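PDB 4K9Q: benzoylformate Decarboxylase from Polynucleobacter necessarius, which binds thiamine diphosphate together with magnesium and probably catalyses the decarboxylation of benzoylformate to benzaldehyde and carbon dioxide. Local coordinates for residues T3-T8 with D161-L166; T84-K89 with Q151-L156; A209-W214 with V312-L317; D216-A221 with T237-D242. All blocks are in the same frame, centred on the assembly; numbering follows the deposited sequence.

Contact 1 (T3-T8 with D161-L166); sequences TVKEIT and DDWEKL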
loop_
_atom_site.group_PDB
_atom_site.type_symbol
_atom_site.label_atom_id
_atom_site.label_comp_id
_atom_site.label_asym_id
_atom_site.label_seq_id
_atom_site.Cartn_x
_atom_site.Cartn_y
_atom_site.Cartn_z
ATOM N N THR A 3 15.510 -30.285 5.890
ATOM C CA THR A 3 15.205 -28.970 6.452
ATOM C C THR A 3 14.929 -27.980 5.330
ATOM O O THR A 3 15.454 -28.113 4.226
ATOM C CB THR A 3 16.351 -28.395 7.304
ATOM O OG1 THR A 3 17.518 -28.226 6.488
ATOM C CG2 THR A 3 16.670 -29.314 8.482
ATOM N N VAL A 4 14.102 -26.988 5.628
ATOM C CA VAL A 4 13.886 -25.872 4.718
ATOM C C VAL A 4 15.233 -25.329 4.225
ATOM O O VAL A 4 15.418 -25.067 3.037
ATOM C CB VAL A 4 13.094 -24.751 5.419
ATOM C CG1 VAL A 4 13.071 -23.481 4.552
ATOM C CG2 VAL A 4 11.682 -25.220 5.793
ATOM N N LYS A 5 16.193 -25.177 5.135
ATOM C CA LYS A 5 17.492 -24.628 4.757
ATOM C C LYS A 5 18.214 -25.510 3.724
ATOM O O LYS A 5 18.699 -25.012 2.702
ATOM C CB LYS A 5 18.378 -24.397 5.989
ATOM C CG LYS A 5 19.718 -23.733 5.658
ATOM C CD LYS A 5 20.408 -23.186 6.902
ATOM C CE LYS A 5 20.872 -24.292 7.841
ATOM N NZ LYS A 5 22.039 -25.047 7.309
ATOM N N GLU A 6 18.271 -26.815 3.977
ATOM C CA GLU A 6 18.980 -27.697 3.054
ATOM C C GLU A 6 18.341 -27.675 1.660
ATOM O O GLU A 6 19.036 -27.587 0.651
ATOM C CB GLU A 6 19.069 -29.132 3.588
ATOM C CG GLU A 6 20.011 -29.989 2.757
ATOM C CD GLU A 6 20.252 -31.369 3.338
ATOM O OE1 GLU A 6 19.792 -31.640 4.466
ATOM O OE2 GLU A 6 20.904 -32.184 2.654
ATOM N N ILE A 7 17.015 -27.741 1.614
ATOM C CA ILE A 7 16.290 -27.715 0.345
ATOM C C ILE A 7 16.478 -26.392 -0.401
ATOM O O ILE A 7 16.633 -26.366 -1.620
ATOM C CB ILE A 7 14.804 -27.993 0.579
ATOM C CG1 ILE A 7 14.650 -29.399 1.174
ATOM C CG2 ILE A 7 14.000 -27.824 -0.714
ATOM C CD1 ILE A 7 13.277 -29.673 1.750
ATOM N N THR A 8 16.467 -25.292 0.347
ATOM C CA THR A 8 16.614 -23.970 -0.252
ATOM C C THR A 8 18.010 -23.777 -0.843
ATOM O O THR A 8 18.159 -23.285 -1.967
ATOM C CB THR A 8 16.312 -22.868 0.784
ATOM O OG1 THR A 8 14.963 -23.011 1.252
ATOM C CG2 THR A 8 16.494 -21.484 0.167
ATOM N N ASP A 161 12.521 -18.926 12.379
ATOM C CA ASP A 161 12.240 -20.289 12.823
ATOM C C ASP A 161 11.933 -21.261 11.686
ATOM O O ASP A 161 11.859 -22.470 11.917
ATOM C CB ASP A 161 11.114 -20.309 13.873
ATOM C CG ASP A 161 9.808 -19.668 13.381
ATOM O OD1 ASP A 161 9.840 -18.641 12.664
ATOM O OD2 ASP A 161 8.728 -20.192 13.748
ATOM N N ASP A 162 11.759 -20.753 10.465
ATOM C CA ASP A 162 11.385 -21.625 9.352
ATOM C C ASP A 162 12.521 -22.572 8.951
ATOM O O ASP A 162 12.272 -23.709 8.537
ATOM C CB ASP A 162 10.991 -20.811 8.114
ATOM C CG ASP A 162 9.641 -20.108 8.254
ATOM O OD1 ASP A 162 8.944 -20.275 9.277
ATOM O OD2 ASP A 162 9.282 -19.385 7.304
ATOM N N TRP A 163 13.758 -22.093 9.067
ATOM C CA TRP A 163 14.902 -22.744 8.441
ATOM C C TRP A 163 15.185 -24.158 8.922
ATOM O O TRP A 163 15.624 -24.996 8.137
ATOM C CB TRP A 163 16.158 -21.871 8.577
ATOM C CG TRP A 163 15.993 -20.576 7.864
ATOM C CD1 TRP A 163 15.820 -19.337 8.422
ATOM C CD2 TRP A 163 15.942 -20.389 6.446
ATOM N NE1 TRP A 163 15.677 -18.392 7.431
ATOM C CE2 TRP A 163 15.748 -19.012 6.210
ATOM C CE3 TRP A 163 16.040 -21.255 5.350
ATOM C CZ2 TRP A 163 15.655 -18.483 4.925
ATOM C CZ3 TRP A 163 15.958 -20.724 4.078
ATOM C CH2 TRP A 163 15.764 -19.352 3.876
ATOM N N GLU A 164 14.938 -24.412 10.204
ATOM C CA GLU A 164 15.232 -25.713 10.809
ATOM C C GLU A 164 14.080 -26.705 10.686
ATOM O O GLU A 164 14.196 -27.851 11.129
ATOM C CB GLU A 164 15.558 -25.539 12.292
ATOM C CG GLU A 164 14.375 -25.033 13.111
ATOM C CD GLU A 164 14.687 -24.908 14.594
ATOM O OE1 GLU A 164 13.803 -24.440 15.341
ATOM O OE2 GLU A 164 15.804 -25.274 15.015
ATOM N N LYS A 165 12.957 -26.272 10.122
ATOM C CA LYS A 165 11.797 -27.164 10.006
ATOM C C LYS A 165 12.055 -28.276 8.986
ATOM O O LYS A 165 12.567 -28.027 7.892
ATOM C CB LYS A 165 10.535 -26.384 9.614
ATOM C CG LYS A 165 10.106 -25.284 10.599
ATOM C CD LYS A 165 9.696 -25.865 11.949
ATOM C CE LYS A 165 9.030 -24.818 12.831
ATOM N NZ LYS A 165 10.040 -23.961 13.480
ATOM N N LEU A 166 11.715 -29.508 9.352
ATOM C CA LEU A 166 11.729 -30.617 8.403
ATOM C C LEU A 166 10.470 -30.573 7.563
ATOM O O LEU A 166 9.363 -30.511 8.100
ATOM C CB LEU A 166 11.782 -31.949 9.140
ATOM C CG LEU A 166 13.137 -32.359 9.707
ATOM C CD1 LEU A 166 12.990 -33.684 10.439
ATOM C CD2 LEU A 166 14.162 -32.467 8.589
#
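Thr3 pairs with Leu166 in an antiparallel, non-hydrogen-bonded bridge, their CA atoms 4.3 Å apart, and after Thr3 the chain enters helix 4-15, whose first turn meets the type I turn Asp162-Lys165. Val4 N donates a hydrogen bond to Lys165 O over 2.9 Å, and Lys5 N donates one to Trp163 O over 3.1 Å. A threonine suits position 3 because its hydroxyl, set between the backbone N and carbonyl carbon (chi1 61°), caps the helix by accepting from Glu6 N. The methyl Thr3 CG2 meets Leu166 CD2 at 4.0 Å. Beneath the turn, Trp163 crosses Val4 and Thr8 at about a right angle. Val4 CG1 comes obliquely to Trp163 CE3 at 3.8 Å, whereas Thr8 CB and OG1 lie at the rim near CZ3. That hydroxyl is not left bare in this apolar setting, since Thr8 OG1 donates to Val4 O. Asp162 turns elsewhere, to a salt bridge with Arg101. The arrangement is a capped helix N-terminus: the first three N-H groups of helix 4-15, which have no acceptor within the helix, are satisfied by Lys165 O, Trp163 O and the Thr3 hydroxyl.

Contact 2 (T84-K89 with Q151-L156); sequences TAYQNK and QGPVFL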
loop_
_atom_site.group_PDB
_atom_site.type_symbol
_atom_site.label_atom_id
_atom_site.label_comp_id
_atom_site.label_asym_id
_atom_site.label_seq_id
_atom_site.Cartn_x
_atom_site.Cartn_y
_atom_site.Cartn_z
ATOM N N THR A 84 17.446 2.255 -6.544
ATOM C CA THR A 84 18.385 2.297 -7.655
ATOM C C THR A 84 18.484 0.944 -8.379
ATOM O O THR A 84 18.507 0.893 -9.613
ATOM C CB THR A 84 19.751 2.790 -7.181
ATOM O OG1 THR A 84 19.604 4.125 -6.669
ATOM C CG2 THR A 84 20.770 2.767 -8.324
ATOM N N ALA A 85 18.517 -0.151 -7.622
ATOM C CA ALA A 85 18.519 -1.484 -8.244
ATOM C C ALA A 85 17.277 -1.683 -9.122
ATOM O O ALA A 85 17.348 -2.263 -10.207
ATOM C CB ALA A 85 18.593 -2.569 -7.181
ATOM N N TYR A 86 16.132 -1.199 -8.649
ATOM C CA TYR A 86 14.893 -1.297 -9.405
ATOM C C TYR A 86 15.016 -0.535 -10.728
ATOM O O TYR A 86 14.664 -1.057 -11.784
ATOM C CB TYR A 86 13.729 -0.739 -8.572
ATOM C CG TYR A 86 12.372 -0.923 -9.194
ATOM C CD1 TYR A 86 11.844 0.047 -10.046
ATOM C CD2 TYR A 86 11.607 -2.063 -8.919
ATOM C CE1 TYR A 86 10.579 -0.113 -10.617
ATOM C CE2 TYR A 86 10.348 -2.230 -9.490
ATOM C CZ TYR A 86 9.845 -1.254 -10.330
ATOM O OH TYR A 86 8.600 -1.415 -10.889
ATOM N N GLN A 87 15.522 0.695 -10.681
ATOM C CA GLN A 87 15.631 1.490 -11.904
ATOM C C GLN A 87 16.748 0.992 -12.837
ATOM O O GLN A 87 16.672 1.173 -14.049
ATOM C CB GLN A 87 15.744 2.993 -11.576
ATOM C CG GLN A 87 14.482 3.497 -10.858
ATOM C CD GLN A 87 14.355 5.000 -10.801
ATOM O OE1 GLN A 87 15.348 5.715 -10.697
ATOM N NE2 GLN A 87 13.113 5.494 -10.862
ATOM N N ASN A 88 17.755 0.335 -12.262
ATOM C CA ASN A 88 18.823 -0.336 -13.025
ATOM C C ASN A 88 18.302 -1.615 -13.699
ATOM O O ASN A 88 18.978 -2.188 -14.566
ATOM C CB ASN A 88 19.969 -0.755 -12.095
ATOM C CG ASN A 88 20.892 0.395 -11.708
ATOM O OD1 ASN A 88 20.878 1.475 -12.312
ATOM N ND2 ASN A 88 21.719 0.154 -10.691
ATOM N N LYS A 89 17.128 -2.072 -13.264
ATOM C CA LYS A 89 16.547 -3.348 -13.709
ATOM C C LYS A 89 17.418 -4.559 -13.365
ATOM O O LYS A 89 17.585 -5.483 -14.168
ATOM C CB LYS A 89 16.196 -3.302 -15.198
ATOM C CG LYS A 89 14.999 -2.384 -15.467
ATOM C CD LYS A 89 14.517 -2.428 -16.908
ATOM C CE LYS A 89 15.453 -1.682 -17.851
ATOM N NZ LYS A 89 14.695 -1.267 -19.078
ATOM N N GLN A 151 13.612 -7.016 -16.064
ATOM C CA GLN A 151 14.165 -7.572 -14.839
ATOM C C GLN A 151 14.194 -6.542 -13.698
ATOM O O GLN A 151 14.145 -5.327 -13.924
ATOM C CB GLN A 151 15.549 -8.174 -15.098
ATOM C CG GLN A 151 15.535 -9.272 -16.166
ATOM C CD GLN A 151 16.898 -9.915 -16.356
ATOM O OE1 GLN A 151 17.934 -9.262 -16.205
ATOM N NE2 GLN A 151 16.905 -11.206 -16.692
ATOM N N GLY A 152 14.252 -7.033 -12.469
ATOM C CA GLY A 152 14.229 -6.145 -11.321
ATOM C C GLY A 152 14.201 -6.887 -10.008
ATOM O O GLY A 152 14.042 -8.109 -9.984
ATOM N N PRO A 153 14.375 -6.156 -8.898
ATOM C CA PRO A 153 14.518 -6.796 -7.589
ATOM C C PRO A 153 13.195 -7.248 -6.988
ATOM O O PRO A 153 12.133 -6.688 -7.280
ATOM C CB PRO A 153 15.141 -5.687 -6.725
ATOM C CG PRO A 153 14.642 -4.427 -7.338
ATOM C CD PRO A 153 14.582 -4.696 -8.829
ATOM N N VAL A 154 13.278 -8.270 -6.149
ATOM C CA VAL A 154 12.132 -8.791 -5.409
ATOM C C VAL A 154 12.521 -8.922 -3.933
ATOM O O VAL A 154 13.710 -8.910 -3.588
ATOM C CB VAL A 154 11.692 -10.163 -5.949
ATOM C CG1 VAL A 154 11.228 -10.052 -7.393
ATOM C CG2 VAL A 154 12.840 -11.157 -5.848
ATOM N N PHE A 155 11.521 -9.030 -3.057
ATOM C CA PHE A 155 11.787 -9.054 -1.620
ATOM C C PHE A 155 11.073 -10.210 -0.932
ATOM O O PHE A 155 9.862 -10.392 -1.108
ATOM C CB PHE A 155 11.356 -7.739 -0.963
ATOM C CG PHE A 155 11.437 -7.764 0.540
ATOM C CD1 PHE A 155 12.672 -7.786 1.174
ATOM C CD2 PHE A 155 10.289 -7.789 1.320
ATOM C CE1 PHE A 155 12.766 -7.816 2.565
ATOM C CE2 PHE A 155 10.381 -7.814 2.720
ATOM C CZ PHE A 155 11.620 -7.843 3.335
ATOM N N LEU A 156 11.830 -10.987 -0.149
ATOM C CA LEU A 156 11.259 -12.030 0.711
ATOM C C LEU A 156 11.567 -11.741 2.177
ATOM O O LEU A 156 12.721 -11.474 2.531
ATOM C CB LEU A 156 11.847 -13.402 0.365
ATOM C CG LEU A 156 11.582 -13.963 -1.033
ATOM C CD1 LEU A 156 12.319 -15.285 -1.201
ATOM C CD2 LEU A 156 10.086 -14.140 -1.246
HETATM O O HOH W 1 12.853 -3.027 -12.125
HETATM O O HOH W 2 18.608 -6.683 -16.312
#
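Lys89 and Gly152 bring the two backbones together, their CA atoms 4.3 Å apart, where helix 79-88 ends and the loop before strand 154-159 passes. Lys89 leaves the helix with positive phi (61°) in a Schellman motif, and its CA lies 3.1 Å from Gln151 O. No direct hydrogen bond joins the segments; the polar links run through water. One water donates to both Lys89 O and Gln151 OE1, each at 2.7 Å, while Gln151 NE2 is taken by Met147 O. A second water lies 2.7 Å from Tyr86 O and within hydrogen-bonding distance (3.2 Å) of Gln151 O, and rests over the centre of the Tyr86 ring. The apolar part is the Pro153 ring: its CD packs on Tyr86 CA at 3.5 Å and comes obliquely to Tyr86 CD2 at 4.0 Å, the two side chains crossing at about a right angle. Proline offers the helix a compact apolar surface, and glycine before it avoids a CB that would press on Pro153 CD. Lys89 sends its ammonium away to Asp207 and Asp297. Around this joint, Ala85 and Asn88 touch helix 47-61, Val154 and Leu156 lean on helix 135-147, and Gln87 packs on Ile113 of the second subunit. Strand 154-159 lies between strands 93-98 and 126-127 in the six-stranded parallel sheet that also holds strands 19-22 and 66-69.

Contact 3 (A209-W214 with V312-L317); sequences ARSQAW and VSDSKL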
loop_
_atom_site.group_PDB
_atom_site.type_symbol
_atom_site.label_atom_id
_atom_site.label_comp_id
_atom_site.label_asym_id
_atom_site.label_seq_id
_atom_site.Cartn_x
_atom_site.Cartn_y
_atom_site.Cartn_z
ATOM N N ALA A 209 22.895 -2.202 -23.563
ATOM C CA ALA A 209 24.015 -2.713 -22.787
ATOM C C ALA A 209 23.607 -4.001 -22.076
ATOM O O ALA A 209 24.283 -5.021 -22.205
ATOM C CB ALA A 209 24.495 -1.669 -21.785
ATOM N N ARG A 210 22.496 -3.944 -21.342
ATOM C CA ARG A 210 22.033 -5.088 -20.559
ATOM C C ARG A 210 21.753 -6.301 -21.445
ATOM O O ARG A 210 22.103 -7.431 -21.084
ATOM C CB ARG A 210 20.784 -4.725 -19.735
ATOM C CG ARG A 210 21.078 -3.938 -18.454
ATOM C CD ARG A 210 19.783 -3.542 -17.743
ATOM N NE ARG A 210 19.034 -2.514 -18.459
ATOM C CZ ARG A 210 19.245 -1.205 -18.319
ATOM N NH1 ARG A 210 20.173 -0.767 -17.470
ATOM N NH2 ARG A 210 18.518 -0.336 -19.013
ATOM N N SER A 211 21.142 -6.065 -22.603
ATOM C CA SER A 211 20.727 -7.149 -23.495
ATOM C C SER A 211 21.839 -7.633 -24.420
ATOM O O SER A 211 21.612 -8.494 -25.271
ATOM C CB SER A 211 19.521 -6.716 -24.338
ATOM O OG SER A 211 19.881 -5.676 -25.230
ATOM N N GLN A 212 23.034 -7.072 -24.261
ATOM C CA GLN A 212 24.188 -7.484 -25.058
ATOM C C GLN A 212 23.977 -7.244 -26.547
ATOM O O GLN A 212 24.374 -8.059 -27.381
ATOM C CB GLN A 212 24.569 -8.939 -24.760
ATOM C CG GLN A 212 25.002 -9.112 -23.310
ATOM C CD GLN A 212 25.514 -10.494 -22.973
ATOM O OE1 GLN A 212 24.733 -11.426 -22.769
ATOM N NE2 GLN A 212 26.833 -10.631 -22.891
ATOM N N ALA A 213 23.358 -6.110 -26.864
ATOM C CA ALA A 213 23.013 -5.759 -28.245
ATOM C C ALA A 213 24.016 -4.809 -28.899
ATOM O O ALA A 213 23.718 -4.200 -29.923
ATOM C CB ALA A 213 21.612 -5.153 -28.296
ATOM N N TRP A 214 25.191 -4.677 -28.291
ATOM C CA TRP A 214 26.221 -3.742 -28.742
ATOM C C TRP A 214 26.446 -3.823 -30.255
ATOM O O TRP A 214 26.313 -2.824 -30.971
ATOM C CB TRP A 214 27.518 -4.039 -27.979
ATOM C CG TRP A 214 28.675 -3.134 -28.243
ATOM C CD1 TRP A 214 29.643 -3.295 -29.194
ATOM C CD2 TRP A 214 29.021 -1.944 -27.516
ATOM N NE1 TRP A 214 30.559 -2.273 -29.112
ATOM C CE2 TRP A 214 30.202 -1.431 -28.091
ATOM C CE3 TRP A 214 28.441 -1.262 -26.441
ATOM C CZ2 TRP A 214 30.820 -0.259 -27.624
ATOM C CZ3 TRP A 214 29.068 -0.096 -25.966
ATOM C CH2 TRP A 214 30.237 0.387 -26.565
ATOM N N VAL A 312 7.006 -2.588 -27.073
ATOM C CA VAL A 312 7.789 -3.217 -26.011
ATOM C C VAL A 312 8.570 -4.394 -26.580
ATOM O O VAL A 312 7.996 -5.283 -27.228
ATOM C CB VAL A 312 6.900 -3.694 -24.838
ATOM C CG1 VAL A 312 7.764 -4.125 -23.649
ATOM C CG2 VAL A 312 5.932 -2.601 -24.421
ATOM N N SER A 313 9.878 -4.398 -26.345
ATOM C CA SER A 313 10.743 -5.459 -26.839
ATOM C C SER A 313 12.118 -5.397 -26.199
ATOM O O SER A 313 12.634 -4.314 -25.911
ATOM C CB SER A 313 10.920 -5.340 -28.357
ATOM O OG SER A 313 11.770 -6.353 -28.849
ATOM N N ASP A 314 12.713 -6.567 -26.005
ATOM C CA ASP A 314 14.145 -6.659 -25.768
ATOM C C ASP A 314 14.866 -5.908 -26.889
ATOM O O ASP A 314 14.501 -6.027 -28.062
ATOM C CB ASP A 314 14.581 -8.124 -25.776
ATOM C CG ASP A 314 16.053 -8.297 -25.494
ATOM O OD1 ASP A 314 16.422 -8.353 -24.298
ATOM O OD2 ASP A 314 16.844 -8.392 -26.461
ATOM N N SER A 315 15.884 -5.128 -26.543
ATOM C CA SER A 315 16.579 -4.332 -27.547
ATOM C C SER A 315 17.255 -5.193 -28.610
ATOM O O SER A 315 17.214 -4.874 -29.799
ATOM C CB SER A 315 17.630 -3.436 -26.888
ATOM O OG SER A 315 17.035 -2.229 -26.449
ATOM N N LYS A 316 17.893 -6.271 -28.176
ATOM C CA LYS A 316 18.599 -7.133 -29.116
ATOM C C LYS A 316 17.619 -7.760 -30.107
ATOM O O LYS A 316 17.846 -7.733 -31.323
ATOM C CB LYS A 316 19.400 -8.214 -28.385
ATOM C CG LYS A 316 20.405 -8.909 -29.289
ATOM C CD LYS A 316 21.281 -9.880 -28.533
ATOM C CE LYS A 316 22.288 -10.518 -29.481
ATOM N NZ LYS A 316 23.051 -11.611 -28.830
ATOM N N LEU A 317 16.530 -8.312 -29.588
ATOM C CA LEU A 317 15.533 -8.945 -30.442
ATOM C C LEU A 317 14.959 -7.944 -31.446
ATOM O O LEU A 317 14.785 -8.273 -32.620
ATOM C CB LEU A 317 14.426 -9.573 -29.607
ATOM C CG LEU A 317 14.935 -10.735 -28.755
ATOM C CD1 LEU A 317 13.794 -11.405 -28.024
ATOM C CD2 LEU A 317 15.662 -11.739 -29.624
HETATM O O HOH W 3 19.417 -10.276 -25.283
#
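Asp314 OD2, on the carboxylate that faces Ser211, takes two bonds: one from Leu317 N at 3.1 Å, through its anti lone pair and fairly straight (N-H...O angle 160°), and a weak one from a water that also donates to Ser211 O at 2.8 Å. This is the N-cap of helix 315-323, at the end of the last strand of the parallel sheet of the Rossmann-like central domain. Aspartate suits the place because its short, charged side chain can accept from an amide of the first turn. With CG anti to the backbone N (chi1 -178°), Asp314 CG comes within 4.0 Å of Ser211 CB. The other oxygen, OD1, accepts from Gln149 NE2. An alanine in place of Asp314 would probably leave Leu317 N without its cap and Gln149 NE2 without this acceptor, and remove the water's link to this carboxylate. Across the contact, Gln212 takes positive phi (62°) in a Schellman motif that ends helix 207-210. The turn thus carries Ala213, whose small methyl lets it come close to helix 315-323: Ala213 CB is 3.7 Å from Lys316 CA. Beyond CG the Lys316 chain is extended, with Lys316 CD 3.6 Å from Ser211 O.

Contact 4 (D216-A221 with T237-D242); sequences DGIAFA and TPFPED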
loop_
_atom_site.group_PDB
_atom_site.type_symbol
_atom_site.label_atom_id
_atom_site.label_comp_id
_atom_site.label_asym_id
_atom_site.label_seq_id
_atom_site.Cartn_x
_atom_site.Cartn_y
_atom_site.Cartn_z
ATOM N N ASP A 216 24.678 -5.358 -32.568
ATOM C CA ASP A 216 23.435 -5.166 -33.308
ATOM C C ASP A 216 23.056 -3.692 -33.427
ATOM O O ASP A 216 22.481 -3.274 -34.425
ATOM C CB ASP A 216 22.301 -5.952 -32.655
ATOM C CG ASP A 216 22.698 -7.384 -32.355
ATOM O OD1 ASP A 216 23.180 -7.648 -31.227
ATOM O OD2 ASP A 216 22.549 -8.238 -33.256
ATOM N N GLY A 217 23.382 -2.906 -32.405
ATOM C CA GLY A 217 23.160 -1.471 -32.462
ATOM C C GLY A 217 24.088 -0.821 -33.475
ATOM O O GLY A 217 23.696 0.114 -34.172
ATOM N N ILE A 218 25.321 -1.315 -33.563
ATOM C CA ILE A 218 26.279 -0.802 -34.538
ATOM C C ILE A 218 25.814 -1.136 -35.953
ATOM O O ILE A 218 25.800 -0.273 -36.840
ATOM C CB ILE A 218 27.682 -1.377 -34.312
ATOM C CG1 ILE A 218 28.257 -0.856 -32.990
ATOM C CG2 ILE A 218 28.612 -0.986 -35.464
ATOM C CD1 ILE A 218 29.515 -1.576 -32.568
ATOM N N ALA A 219 25.417 -2.390 -36.157
ATOM C CA ALA A 219 24.919 -2.811 -37.464
ATOM C C ALA A 219 23.739 -1.959 -37.924
ATOM O O ALA A 219 23.689 -1.526 -39.080
ATOM C CB ALA A 219 24.548 -4.290 -37.443
ATOM N N PHE A 220 22.794 -1.718 -37.019
ATOM C CA PHE A 220 21.598 -0.941 -37.331
ATOM C C PHE A 220 21.964 0.487 -37.738
ATOM O O PHE A 220 21.487 0.995 -38.744
ATOM C CB PHE A 220 20.657 -0.926 -36.120
ATOM C CG PHE A 220 19.261 -0.468 -36.442
ATOM C CD1 PHE A 220 18.421 -1.259 -37.208
ATOM C CD2 PHE A 220 18.791 0.749 -35.976
ATOM C CE1 PHE A 220 17.127 -0.844 -37.511
ATOM C CE2 PHE A 220 17.498 1.175 -36.274
ATOM C CZ PHE A 220 16.667 0.377 -37.044
ATOM N N ALA A 221 22.814 1.130 -36.946
ATOM C CA ALA A 221 23.222 2.505 -37.209
ATOM C C ALA A 221 23.966 2.623 -38.539
ATOM O O ALA A 221 23.781 3.587 -39.283
ATOM C CB ALA A 221 24.106 3.021 -36.072
ATOM N N THR A 237 27.043 2.515 -21.314
ATOM C CA THR A 237 27.337 2.911 -22.684
ATOM C C THR A 237 26.561 2.066 -23.698
ATOM O O THR A 237 26.669 0.844 -23.699
ATOM C CB THR A 237 28.847 2.755 -22.956
ATOM O OG1 THR A 237 29.586 3.422 -21.921
ATOM C CG2 THR A 237 29.205 3.345 -24.308
ATOM N N PRO A 238 25.762 2.715 -24.565
ATOM C CA PRO A 238 25.016 1.905 -25.531
ATOM C C PRO A 238 25.634 1.829 -26.936
ATOM O O PRO A 238 25.138 1.061 -27.758
ATOM C CB PRO A 238 23.668 2.629 -25.605
ATOM C CG PRO A 238 24.014 4.053 -25.370
ATOM C CD PRO A 238 25.194 4.064 -24.417
ATOM N N PHE A 239 26.674 2.605 -27.211
ATOM C CA PHE A 239 27.233 2.675 -28.560
ATOM C C PHE A 239 28.710 3.107 -28.477
ATOM O O PHE A 239 29.075 3.930 -27.630
ATOM C CB PHE A 239 26.409 3.678 -29.380
ATOM C CG PHE A 239 26.680 3.650 -30.867
ATOM C CD1 PHE A 239 27.525 4.582 -31.450
ATOM C CD2 PHE A 239 26.052 2.721 -31.682
ATOM C CE1 PHE A 239 27.766 4.577 -32.823
ATOM C CE2 PHE A 239 26.282 2.711 -33.057
ATOM C CZ PHE A 239 27.142 3.640 -33.626
ATOM N N PRO A 240 29.575 2.544 -29.339
ATOM C CA PRO A 240 30.991 2.933 -29.251
ATOM C C PRO A 240 31.160 4.436 -29.463
ATOM O O PRO A 240 30.723 4.987 -30.477
ATOM C CB PRO A 240 31.651 2.148 -30.391
ATOM C CG PRO A 240 30.525 1.730 -31.299
ATOM C CD PRO A 240 29.341 1.536 -30.389
ATOM N N GLU A 241 31.792 5.102 -28.506
ATOM C CA GLU A 241 31.760 6.562 -28.488
ATOM C C GLU A 241 32.811 7.212 -29.389
ATOM O O GLU A 241 32.844 8.441 -29.537
ATOM C CB GLU A 241 31.822 7.073 -27.045
ATOM C CG GLU A 241 30.615 6.549 -26.256
ATOM C CD GLU A 241 30.547 7.030 -24.824
ATOM O OE1 GLU A 241 31.596 7.403 -24.252
ATOM O OE2 GLU A 241 29.424 7.022 -24.269
ATOM N N ASP A 242 33.661 6.388 -29.993
ATOM C CA ASP A 242 34.578 6.891 -31.013
ATOM C C ASP A 242 34.138 6.497 -32.437
ATOM O O ASP A 242 34.841 6.768 -33.410
ATOM C CB ASP A 242 36.018 6.451 -30.728
ATOM C CG ASP A 242 36.159 4.947 -30.611
ATOM O OD1 ASP A 242 35.123 4.240 -30.633
ATOM O OD2 ASP A 242 37.305 4.466 -30.488
#
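Ile218 has CG1 anti to the carbonyl carbon (chi1 -67°) and CD1 extended beyond it (chi2 169°), which carries this branch to the Pro240 ring; Phe239 has CG anti to the backbone N (chi1 -168°), and its ring reaches the helix. Ile218 CD1 meets Pro240 CG at 3.7 Å, and Ile218 CG1 lies equally near Pro240 CD, at 3.7 Å, the two side chains crossing at a slant. Isoleucine suits the place because its CG1-CD1 branch lies across the apolar surface of the proline ring. Replacing Ile218 by an alanine would probably open a gap beside Pro240 CG and CD, leaving that ring less firmly held against the helix. Phe239 touches the helix mainly through one atom: its CE2 approaches Ala221 CB at 3.7 Å and Ile218 CA at 3.8 Å, both obliquely. Gly217 O lies at the ring edge, in plane, and also accepts from Ala221 N and Tyr204 OH. Gly217 and Ala221 are small enough to let the aromatic rim come near the helix backbone. Pro240 CD sits 3.4 Å above one face of the Phe239 ring, toward the rim. In the Rossmann-like central domain, helix 214-224 packs on the parallel sheet with the loop before strand 246-249 against it: Ala221 reaches Leu202 of strand 201-204, Ala221 and Phe239 touch Val228 of strand 228-230, and Phe220 meets helix 315-323.

How the contacts relate
Contact 4 is the buried, largely apolar member of the set, whereas the other three are partly buried and combine packing with polar links, weak in contact 3. Contact 1 uses direct backbone bonds at a helix start; contacts 2 and 3 use water where helices end in Schellman motifs. Contacts 3 and 4 belong to the central domain and touch each other: Trp214 lies against Thr237, Phe239 and Pro240, and Lys316 against Asp216. Contact 2 meets contact 3 from the N-terminal domain's side, through Lys89 and Asn88 packing on Arg210, so these three form a chain of neighbours. Contact 1 stands apart at the periphery, its centre about 26 Å from that of contact 2.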